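Local coordinates for prohead core protein protease (Enterobacteria phage T4, PDB 5JBL) that cleaves prohead proteins after L/I-X-E motifs as a pentameric serine protease activated by autocatalytic cleavage, making room in the capsid for the phage DNA, at residues Glu22-Gly34 and Ile62-Tyr76. The protein carries 3 engineered substitutions. Sequence-based numbering, arbitrary orientation.
Engineered in segment 62-76: Leu64 (natural residue Met).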
ATOM      1  N   GLU C  22      -0.750 -21.907  31.460  1.00 87.20           N
ATOM      2  CA  GLU C  22      -0.629 -22.485  30.130  1.00 78.28           C
ATOM      3  C   GLU C  22       0.199 -21.607  29.195  1.00 58.13           C
ATOM      4  O   GLU C  22       0.430 -20.426  29.479  1.00 48.14           O
ATOM      5  CB  GLU C  22      -2.026 -22.700  29.555  1.00 88.62           C
ATOM      6  CG  GLU C  22      -2.800 -23.812  30.236  1.00 95.89           C
ATOM      7  CD  GLU C  22      -4.204 -23.957  29.686  1.00102.49           C
ATOM      8  OE1 GLU C  22      -4.619 -23.093  28.882  1.00102.88           O
ATOM      9  OE2 GLU C  22      -4.893 -24.931  30.063  1.00107.27           O
ATOM     10  N   PRO C  23       0.671 -22.171  28.070  1.00 51.33           N
ATOM     11  CA  PRO C  23       1.564 -21.417  27.173  1.00 44.26           C
ATOM     12  C   PRO C  23       0.850 -20.292  26.437  1.00 40.71           C
ATOM     13  O   PRO C  23      -0.240 -20.468  25.882  1.00 40.45           O
ATOM     14  CB  PRO C  23       2.077 -22.476  26.190  1.00 44.03           C
ATOM     15  CG  PRO C  23       1.117 -23.584  26.263  1.00 48.53           C
ATOM     16  CD  PRO C  23       0.517 -23.570  27.634  1.00 51.38           C
ATOM     17  N   GLN C  24       1.504 -19.135  26.402  1.00 30.23           N
ATOM     18  CA  GLN C  24       0.937 -17.931  25.815  1.00 25.19           C
ATOM     19  C   GLN C  24       2.007 -17.220  24.997  1.00 25.66           C
ATOM     20  O   GLN C  24       3.201 -17.505  25.110  1.00 20.39           O
ATOM     21  CB  GLN C  24       0.382 -17.018  26.920  1.00 26.59           C
ATOM     22  CG  GLN C  24       1.461 -16.418  27.814  1.00 30.64           C
ATOM     23  CD  GLN C  24       0.904 -15.461  28.866  1.00 41.76           C
ATOM     24  OE1 GLN C  24       0.558 -15.881  29.970  1.00 48.79           O
ATOM     25  NE2 GLN C  24       0.830 -14.175  28.532  1.00 46.65           N
ATOM     26  N   LEU C  25       1.565 -16.299  24.151  1.00 20.39           N
ATOM     27  CA  LEU C  25       2.493 -15.438  23.437  1.00 19.48           C
ATOM     28  C   LEU C  25       3.092 -14.445  24.419  1.00 17.63           C
ATOM     29  O   LEU C  25       2.359 -13.744  25.117  1.00 18.64           O
ATOM     30  CB  LEU C  25       1.769 -14.698  22.309  1.00 23.44           C
ATOM     31  CG  LEU C  25       2.567 -13.700  21.459  1.00 22.77           C
ATOM     32  CD1 LEU C  25       3.609 -14.414  20.592  1.00 21.23           C
ATOM     33  CD2 LEU C  25       1.662 -12.804  20.602  1.00 20.56           C
ATOM     34  N   LEU C  26       4.421 -14.386  24.468  1.00 20.26           N
ATOM     35  CA  LEU C  26       5.167 -13.474  25.333  1.00 17.50           C
ATOM     36  C   LEU C  26       5.931 -12.505  24.433  1.00 20.52           C
ATOM     37  O   LEU C  26       6.834 -12.919  23.694  1.00 20.60           O
ATOM     38  CB  LEU C  26       6.115 -14.253  26.246  1.00 17.05           C
ATOM     39  CG  LEU C  26       5.476 -15.242  27.209  1.00 23.84           C
ATOM     40  CD1 LEU C  26       6.537 -16.148  27.873  1.00 20.01           C
ATOM     41  CD2 LEU C  26       4.634 -14.495  28.251  1.00 22.39           C
ATOM     42  N   ILE C  27       5.554 -11.226  24.481  1.00 18.79           N
ATOM     43  CA  ILE C  27       6.216 -10.160  23.733  1.00 17.37           C
ATOM     44  C   ILE C  27       6.948  -9.268  24.722  1.00 17.77           C
ATOM     45  O   ILE C  27       6.351  -8.792  25.689  1.00 22.34           O
ATOM     46  CB  ILE C  27       5.204  -9.333  22.918  1.00 22.32           C
ATOM     47  CG1 ILE C  27       4.465 -10.234  21.928  1.00 25.27           C
ATOM     48  CG2 ILE C  27       5.913  -8.175  22.192  1.00 28.65           C
ATOM     49  CD1 ILE C  27       3.571  -9.464  20.974  1.00 33.58           C
ATOM     50  N   GLU C  28       8.229  -9.015  24.470  1.00 17.44           N
ATOM     51  CA  GLU C  28       9.024  -8.200  25.377  1.00 19.40           C
ATOM     52  C   GLU C  28       9.645  -7.050  24.610  1.00 23.86           C
ATOM     53  O   GLU C  28      10.020  -7.212  23.452  1.00 23.69           O
ATOM     54  CB  GLU C  28      10.135  -9.013  26.032  1.00 21.02           C
ATOM     55  CG  GLU C  28       9.733 -10.407  26.477  1.00 19.88           C
ATOM     56  CD  GLU C  28       8.725 -10.420  27.618  1.00 26.38           C
ATOM     57  OE1 GLU C  28       8.538  -9.380  28.289  1.00 27.88           O
ATOM     58  OE2 GLU C  28       8.109 -11.484  27.842  1.00 24.67           O
ATOM     59  N   THR C  29       9.742  -5.890  25.249  1.00 19.83           N
ATOM     60  CA  THR C  29      10.564  -4.805  24.737  1.00 18.96           C
ATOM     61  C   THR C  29      11.869  -4.758  25.526  1.00 20.83           C
ATOM     62  O   THR C  29      11.890  -5.006  26.736  1.00 21.05           O
ATOM     63  CB  THR C  29       9.826  -3.468  24.820  1.00 26.70           C
ATOM     64  OG1 THR C  29       9.429  -3.234  26.180  1.00 28.00           O
ATOM     65  CG2 THR C  29       8.606  -3.497  23.936  1.00 29.61           C
ATOM     66  N   TRP C  30      12.965  -4.476  24.828  1.00 21.82           N
ATOM     67  CA  TRP C  30      14.289  -4.537  25.434  1.00 22.52           C
ATOM     68  C   TRP C  30      15.102  -3.256  25.258  1.00 27.44           C
ATOM     69  O   TRP C  30      16.307  -3.270  25.521  1.00 27.10           O
ATOM     70  CB  TRP C  30      15.081  -5.712  24.863  1.00 19.20           C
ATOM     71  CG  TRP C  30      14.467  -7.052  25.083  1.00 18.65           C
ATOM     72  CD1 TRP C  30      13.843  -7.831  24.144  1.00 21.07           C
ATOM     73  CD2 TRP C  30      14.446  -7.803  26.304  1.00 18.35           C
ATOM     74  NE1 TRP C  30      13.428  -9.019  24.713  1.00 17.02           N
ATOM     75  CE2 TRP C  30      13.781  -9.023  26.037  1.00 17.45           C
ATOM     76  CE3 TRP C  30      14.887  -7.546  27.613  1.00 18.80           C
ATOM     77  CZ2 TRP C  30      13.575  -9.993  27.015  1.00 15.57           C
ATOM     78  CZ3 TRP C  30      14.676  -8.509  28.583  1.00 22.08           C
ATOM     79  CH2 TRP C  30      14.019  -9.719  28.278  1.00 20.05           C
ATOM     80  N   GLY C  31      14.500  -2.167  24.803  1.00 29.51           N
ATOM     81  CA  GLY C  31      15.213  -0.906  24.709  1.00 22.54           C
ATOM     82  C   GLY C  31      15.828  -0.675  23.349  1.00 14.74           C
ATOM     83  O   GLY C  31      15.516  -1.340  22.359  1.00 14.25           O
ATOM     84  N   GLN C  32      16.723   0.315  23.299  1.00 19.78           N
ATOM     85  CA  GLN C  32      17.322   0.731  22.035  1.00 15.94           C
ATOM     86  C   GLN C  32      18.717   0.151  21.933  1.00 19.60           C
ATOM     87  O   GLN C  32      19.557   0.427  22.810  1.00 18.64           O
ATOM     88  CB  GLN C  32      17.387   2.249  21.929  1.00 21.16           C
ATOM     89  CG  GLN C  32      16.046   2.960  21.860  1.00 24.51           C
ATOM     90  CD  GLN C  32      16.211   4.463  22.004  1.00 32.18           C
ATOM     91  OE1 GLN C  32      16.797   4.922  22.976  1.00 36.53           O
ATOM     92  NE2 GLN C  32      15.724   5.232  21.026  1.00 21.56           N
ATOM     93  N   PRO C  33      19.002  -0.668  20.930  1.00 18.99           N
ATOM     94  CA  PRO C  33      20.373  -1.158  20.762  1.00 25.55           C
ATOM     95  C   PRO C  33      21.314  -0.000  20.467  1.00 25.23           C
ATOM     96  O   PRO C  33      20.977   0.930  19.728  1.00 24.84           O
ATOM     97  CB  PRO C  33      20.268  -2.123  19.576  1.00 24.66           C
ATOM     98  CG  PRO C  33      18.840  -2.415  19.406  1.00 23.19           C
ATOM     99  CD  PRO C  33      18.036  -1.328  20.042  1.00 20.73           C
ATOM    100  N   GLY C  34      22.508  -0.080  21.036  1.00 19.62           N
ATOM    101  CA  GLY C  34      23.423   1.035  21.090  1.00 25.25           C
ATOM    102  C   GLY C  34      24.175   1.363  19.824  1.00 29.26           C
ATOM    103  O   GLY C  34      24.913   2.351  19.819  1.00 28.04           O
ATOM    104  N   ILE C  62      22.216  -4.976  22.330  1.00 20.15           N
ATOM    105  CA  ILE C  62      21.471  -5.877  23.203  1.00 20.95           C
ATOM    106  C   ILE C  62      20.106  -6.160  22.598  1.00 24.00           C
ATOM    107  O   ILE C  62      19.308  -5.242  22.359  1.00 19.39           O
ATOM    108  CB  ILE C  62      21.344  -5.288  24.612  1.00 19.59           C
ATOM    109  CG1 ILE C  62      22.721  -5.266  25.283  1.00 26.61           C
ATOM    110  CG2 ILE C  62      20.322  -6.072  25.433  1.00 24.27           C
ATOM    111  CD1 ILE C  62      22.744  -4.546  26.615  1.00 30.31           C
ATOM    112  N   PHE C  63      19.824  -7.437  22.354  1.00 13.91           N
ATOM    113  CA  PHE C  63      18.521  -7.827  21.836  1.00 16.73           C
ATOM    114  C   PHE C  63      17.626  -8.483  22.879  1.00 16.32           C
ATOM    115  O   PHE C  63      16.409  -8.416  22.742  1.00 19.12           O
ATOM    116  CB  PHE C  63      18.675  -8.791  20.651  1.00 21.52           C
ATOM    117  CG  PHE C  63      19.162  -8.145  19.362  1.00 20.84           C
ATOM    118  CD1 PHE C  63      19.284  -6.772  19.241  1.00 22.80           C
ATOM    119  CD2 PHE C  63      19.500  -8.941  18.273  1.00 21.04           C
ATOM    120  CE1 PHE C  63      19.731  -6.188  18.047  1.00 18.42           C
ATOM    121  CE2 PHE C  63      19.939  -8.380  17.084  1.00 22.30           C
ATOM    122  CZ  PHE C  63      20.052  -6.993  16.966  1.00 24.14           C
ATOM    123  N   LEU C  64      18.198  -9.138  23.887  1.00 21.06           N
ATOM    124  CA  LEU C  64      17.452  -9.746  24.984  1.00 23.76           C
ATOM    125  C   LEU C  64      18.338  -9.747  26.223  1.00 22.21           C
ATOM    126  O   LEU C  64      19.566  -9.659  26.132  1.00 23.05           O
ATOM    127  CB  LEU C  64      17.012 -11.188  24.668  1.00 26.73           C
ATOM    128  CG  LEU C  64      16.118 -11.445  23.450  1.00 31.54           C
ATOM    129  CD1 LEU C  64      16.976 -11.768  22.234  1.00 27.65           C
ATOM    130  CD2 LEU C  64      15.122 -12.552  23.719  1.00 31.96           C
ATOM    131  N   GLN C  65      17.707  -9.863  27.387  1.00 24.50           N
ATOM    132  CA  GLN C  65      18.431  -9.850  28.653  1.00 17.52           C
ATOM    133  C   GLN C  65      17.896 -10.911  29.595  1.00 23.94           C
ATOM    134  O   GLN C  65      16.682 -11.013  29.784  1.00 23.32           O
ATOM    135  CB  GLN C  65      18.325  -8.496  29.334  1.00 21.40           C
ATOM    136  CG  GLN C  65      18.956  -7.382  28.553  1.00 31.31           C
ATOM    137  CD  GLN C  65      18.875  -6.079  29.292  1.00 34.25           C
ATOM    138  OE1 GLN C  65      17.843  -5.413  29.270  1.00 37.00           O
ATOM    139  NE2 GLN C  65      19.947  -5.725  29.993  1.00 40.63           N
ATOM    140  N   ALA C  66      18.810 -11.665  30.211  1.00 19.51           N
ATOM    141  CA  ALA C  66      18.495 -12.654  31.229  1.00 27.04           C
ATOM    142  C   ALA C  66      18.702 -12.064  32.617  1.00 28.28           C
ATOM    143  O   ALA C  66      19.454 -11.102  32.803  1.00 31.30           O
ATOM    144  CB  ALA C  66      19.382 -13.898  31.073  1.00 28.73           C
ATOM    145  N   GLU C  67      18.002 -12.651  33.587  1.00 23.30           N
ATOM    146  CA  GLU C  67      18.247 -12.426  35.015  1.00 30.04           C
ATOM    147  C   GLU C  67      18.003 -10.977  35.422  1.00 31.23           C
ATOM    148  O   GLU C  67      18.594 -10.488  36.385  1.00 37.15           O
ATOM    149  CB  GLU C  67      19.664 -12.853  35.403  1.00 30.63           C
ATOM    150  CG  GLU C  67      19.962 -14.322  35.171  1.00 44.74           C
ATOM    151  CD  GLU C  67      19.194 -15.239  36.112  1.00 49.11           C
ATOM    152  OE1 GLU C  67      18.753 -14.773  37.189  1.00 52.55           O
ATOM    153  OE2 GLU C  67      19.042 -16.434  35.776  1.00 47.38           O
ATOM    154  N   VAL C  68      17.143 -10.269  34.696  1.00 28.50           N
ATOM    155  CA  VAL C  68      16.717  -8.937  35.101  1.00 33.72           C
ATOM    156  C   VAL C  68      15.209  -8.830  34.933  1.00 30.91           C
ATOM    157  O   VAL C  68      14.620  -9.443  34.039  1.00 30.68           O
ATOM    158  CB  VAL C  68      17.440  -7.828  34.310  1.00 34.31           C
ATOM    159  CG1 VAL C  68      18.915  -7.805  34.664  1.00 37.40           C
ATOM    160  CG2 VAL C  68      17.259  -8.027  32.832  1.00 34.46           C
ATOM    161  N   VAL C  69      14.576  -8.072  35.826  1.00 30.27           N
ATOM    162  CA  VAL C  69      13.160  -7.759  35.670  1.00 29.30           C
ATOM    163  C   VAL C  69      13.015  -6.729  34.556  1.00 30.09           C
ATOM    164  O   VAL C  69      13.519  -5.605  34.668  1.00 25.51           O
ATOM    165  CB  VAL C  69      12.566  -7.250  36.991  1.00 30.25           C
ATOM    166  CG1 VAL C  69      11.077  -6.920  36.825  1.00 29.75           C
ATOM    167  CG2 VAL C  69      12.768  -8.282  38.079  1.00 27.01           C
ATOM    168  N   ASN C  70      12.341  -7.111  33.466  1.00 26.49           N
ATOM    169  CA  ASN C  70      12.268  -6.250  32.294  1.00 26.39           C
ATOM    170  C   ASN C  70      11.063  -5.313  32.401  1.00 29.35           C
ATOM    171  O   ASN C  70      10.378  -5.253  33.428  1.00 22.83           O
ATOM    172  CB  ASN C  70      12.260  -7.073  30.997  1.00 25.63           C
ATOM    173  CG  ASN C  70      10.969  -7.870  30.767  1.00 27.27           C
ATOM    174  OD1 ASN C  70       9.957  -7.685  31.438  1.00 25.39           O
ATOM    175  ND2 ASN C  70      11.011  -8.751  29.769  1.00 22.76           N
ATOM    176  N   ARG C  71      10.782  -4.582  31.322  1.00 27.34           N
ATOM    177  CA  ARG C  71       9.719  -3.581  31.364  1.00 36.48           C
ATOM    178  C   ARG C  71       8.345  -4.205  31.576  1.00 30.86           C
ATOM    179  O   ARG C  71       7.469  -3.570  32.172  1.00 31.56           O
ATOM    180  CB  ARG C  71       9.719  -2.754  30.079  1.00 45.33           C
ATOM    181  CG  ARG C  71      10.987  -1.963  29.817  1.00 61.17           C
ATOM    182  CD  ARG C  71      10.995  -1.425  28.384  1.00 73.28           C
ATOM    183  NE  ARG C  71      12.151  -0.576  28.106  1.00 82.59           N
ATOM    184  CZ  ARG C  71      12.292   0.154  27.004  1.00 88.41           C
ATOM    185  NH1 ARG C  71      11.347   0.138  26.071  1.00 91.55           N
ATOM    186  NH2 ARG C  71      13.375   0.903  26.834  1.00 87.71           N
ATOM    187  N   ASN C  72       8.132  -5.440  31.109  1.00 26.07           N
ATOM    188  CA  ASN C  72       6.874  -6.146  31.346  1.00 22.14           C
ATOM    189  C   ASN C  72       6.819  -6.830  32.706  1.00 22.63           C
ATOM    190  O   ASN C  72       5.924  -7.652  32.925  1.00 28.25           O
ATOM    191  CB  ASN C  72       6.634  -7.205  30.262  1.00 27.15           C
ATOM    192  CG  ASN C  72       6.068  -6.630  28.989  1.00 35.42           C
ATOM    193  OD1 ASN C  72       5.404  -5.594  28.995  1.00 33.17           O
ATOM    194  ND2 ASN C  72       6.312  -7.315  27.882  1.00 35.12           N
ATOM    195  N   LYS C  73       7.754  -6.532  33.613  1.00 27.04           N
ATOM    196  CA  LYS C  73       7.799  -7.168  34.932  1.00 30.79           C
ATOM    197  C   LYS C  73       7.976  -8.684  34.816  1.00 31.45           C
ATOM    198  O   LYS C  73       7.407  -9.459  35.590  1.00 27.85           O
ATOM    199  CB  LYS C  73       6.562  -6.828  35.766  1.00 31.53           C
ATOM    200  CG  LYS C  73       6.331  -5.343  35.940  1.00 38.62           C
ATOM    201  CD  LYS C  73       7.465  -4.717  36.725  1.00 52.28           C
ATOM    202  CE  LYS C  73       7.204  -3.237  37.010  1.00 64.15           C
ATOM    203  NZ  LYS C  73       7.228  -2.410  35.762  1.00 66.39           N
ATOM    204  N   ARG C  74       8.796  -9.107  33.857  1.00 30.98           N
ATOM    205  CA  ARG C  74       9.119 -10.512  33.651  1.00 27.04           C
ATOM    206  C   ARG C  74      10.623 -10.715  33.718  1.00 23.63           C
ATOM    207  O   ARG C  74      11.392  -9.877  33.240  1.00 28.54           O
ATOM    208  CB  ARG C  74       8.604 -10.999  32.292  1.00 28.59           C
ATOM    209  CG  ARG C  74       7.113 -10.967  32.187  1.00 27.62           C
ATOM    210  CD  ARG C  74       6.696 -11.099  30.752  1.00 24.58           C
ATOM    211  NE  ARG C  74       5.252 -10.984  30.624  1.00 30.12           N
ATOM    212  CZ  ARG C  74       4.618 -10.845  29.467  1.00 32.10           C
ATOM    213  NH1 ARG C  74       5.310 -10.797  28.336  1.00 30.13           N
ATOM    214  NH2 ARG C  74       3.291 -10.764  29.449  1.00 33.92           N
ATOM    215  N   LEU C  75      11.037 -11.839  34.286  1.00 23.14           N
ATOM    216  CA  LEU C  75      12.443 -12.192  34.381  1.00 25.56           C
ATOM    217  C   LEU C  75      12.658 -13.498  33.633  1.00 23.79           C
ATOM    218  O   LEU C  75      11.940 -14.477  33.875  1.00 26.11           O
ATOM    219  CB  LEU C  75      12.873 -12.332  35.850  1.00 28.74           C
ATOM    220  CG  LEU C  75      14.348 -12.634  36.151  1.00 29.79           C
ATOM    221  CD1 LEU C  75      14.742 -11.996  37.468  1.00 26.59           C
ATOM    222  CD2 LEU C  75      14.633 -14.132  36.207  1.00 29.86           C
ATOM    223  N   TYR C  76      13.668 -13.518  32.748  1.00 22.47           N
ATOM    224  CA  TYR C  76      14.034 -14.727  32.027  1.00 20.29           C
ATOM    225  C   TYR C  76      15.243 -15.363  32.702  1.00 21.60           C
ATOM    226  O   TYR C  76      16.338 -14.791  32.640  1.00 22.89           O
ATOM    227  CB  TYR C  76      14.347 -14.410  30.563  1.00 23.39           C
ATOM    228  CG  TYR C  76      13.131 -14.099  29.729  1.00 22.75           C
ATOM    229  CD1 TYR C  76      12.425 -12.914  29.904  1.00 20.17           C
ATOM    230  CD2 TYR C  76      12.684 -14.994  28.769  1.00 21.82           C
ATOM    231  CE1 TYR C  76      11.297 -12.636  29.151  1.00 18.79           C
ATOM    232  CE2 TYR C  76      11.575 -14.727  28.015  1.00 20.06           C
ATOM    233  CZ  TYR C  76      10.888 -13.551  28.200  1.00 23.28           C
ATOM    234  OH  TYR C  76       9.778 -13.326  27.428  1.00 24.41           O
TER
HETATM  235  O   HOH W   1       9.706 -12.876  24.323  1.00 20.73           O
HETATM  236  O   HOH W   2       3.400 -10.295  26.273  1.00 26.41           O
HETATM  237  O   HOH W   3       9.484  -6.191  28.376  1.00 34.53           O
HETATM  238  O   HOH W   4      13.054  -4.422  29.153  1.00 28.72           O
HETATM  239  O   HOH W   5      18.421  -3.028  23.653  1.00 24.61           O
HETATM  240  O   HOH W   6      22.761  -2.263  23.175  1.00 22.32           O
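Glu28 is held by four donors from residues 70-76, and the inferred autolysis bond, Glu28-Thr29, follows it in strand 24-29, part of the N-terminus that blocks the catalytic centre. The sequence Leu26-Ile27-Glu28 matches the L/I-X-E motif cut by the protease, so the pocket is consistent with recognition of the glutamate before the cut. OE2 of Glu28 takes a salt bridge from Arg74 NH1 (2.9 Å) and a hydrogen bond from Tyr76 OH (2.5 Å), the two donors coming from opposite faces of the carboxylate plane. OE1 of Glu28 is likewise gripped from both faces, by Asn70 ND2 at 2.9 Å and Asn72 ND2 at 3.1 Å. A bend at chi2 (-67°) folds the carboxylate of Glu28 back among these donors, whose charge and N-H groups would favour its anionic form. Asn70 opens the type I turn 70-73 and suits its place because its amide works at both ends: OD1 accepts from Arg74 N while ND2 serves the glutamate. Beside this site, Leu26 CD2 covers one face of the Arg74 guanidinium. Ile27 and Thr29 pack near Ala104 and Ala159, respectively, the altered active-site positions. Farther along, Trp30 supplies a broad wedge: its outer edge meets the face of Tyr76 with ring planes at 62°, Gln65 N lies over one face and Glu28 CB over the opposite one, and NE1 bonds to Ser160 OG. Glycine suits position 31 because a CB would crowd the carbonyl O of Trp30; Gly31 CA lies over a face of the Arg71 guanidinium, 3.3 Å from Arg71 NH2. Leu64, an engineered residue, sets its CA 3.8 Å from the centroid of the Trp30 five-membered ring, a CH-pi contact 10° off the normal.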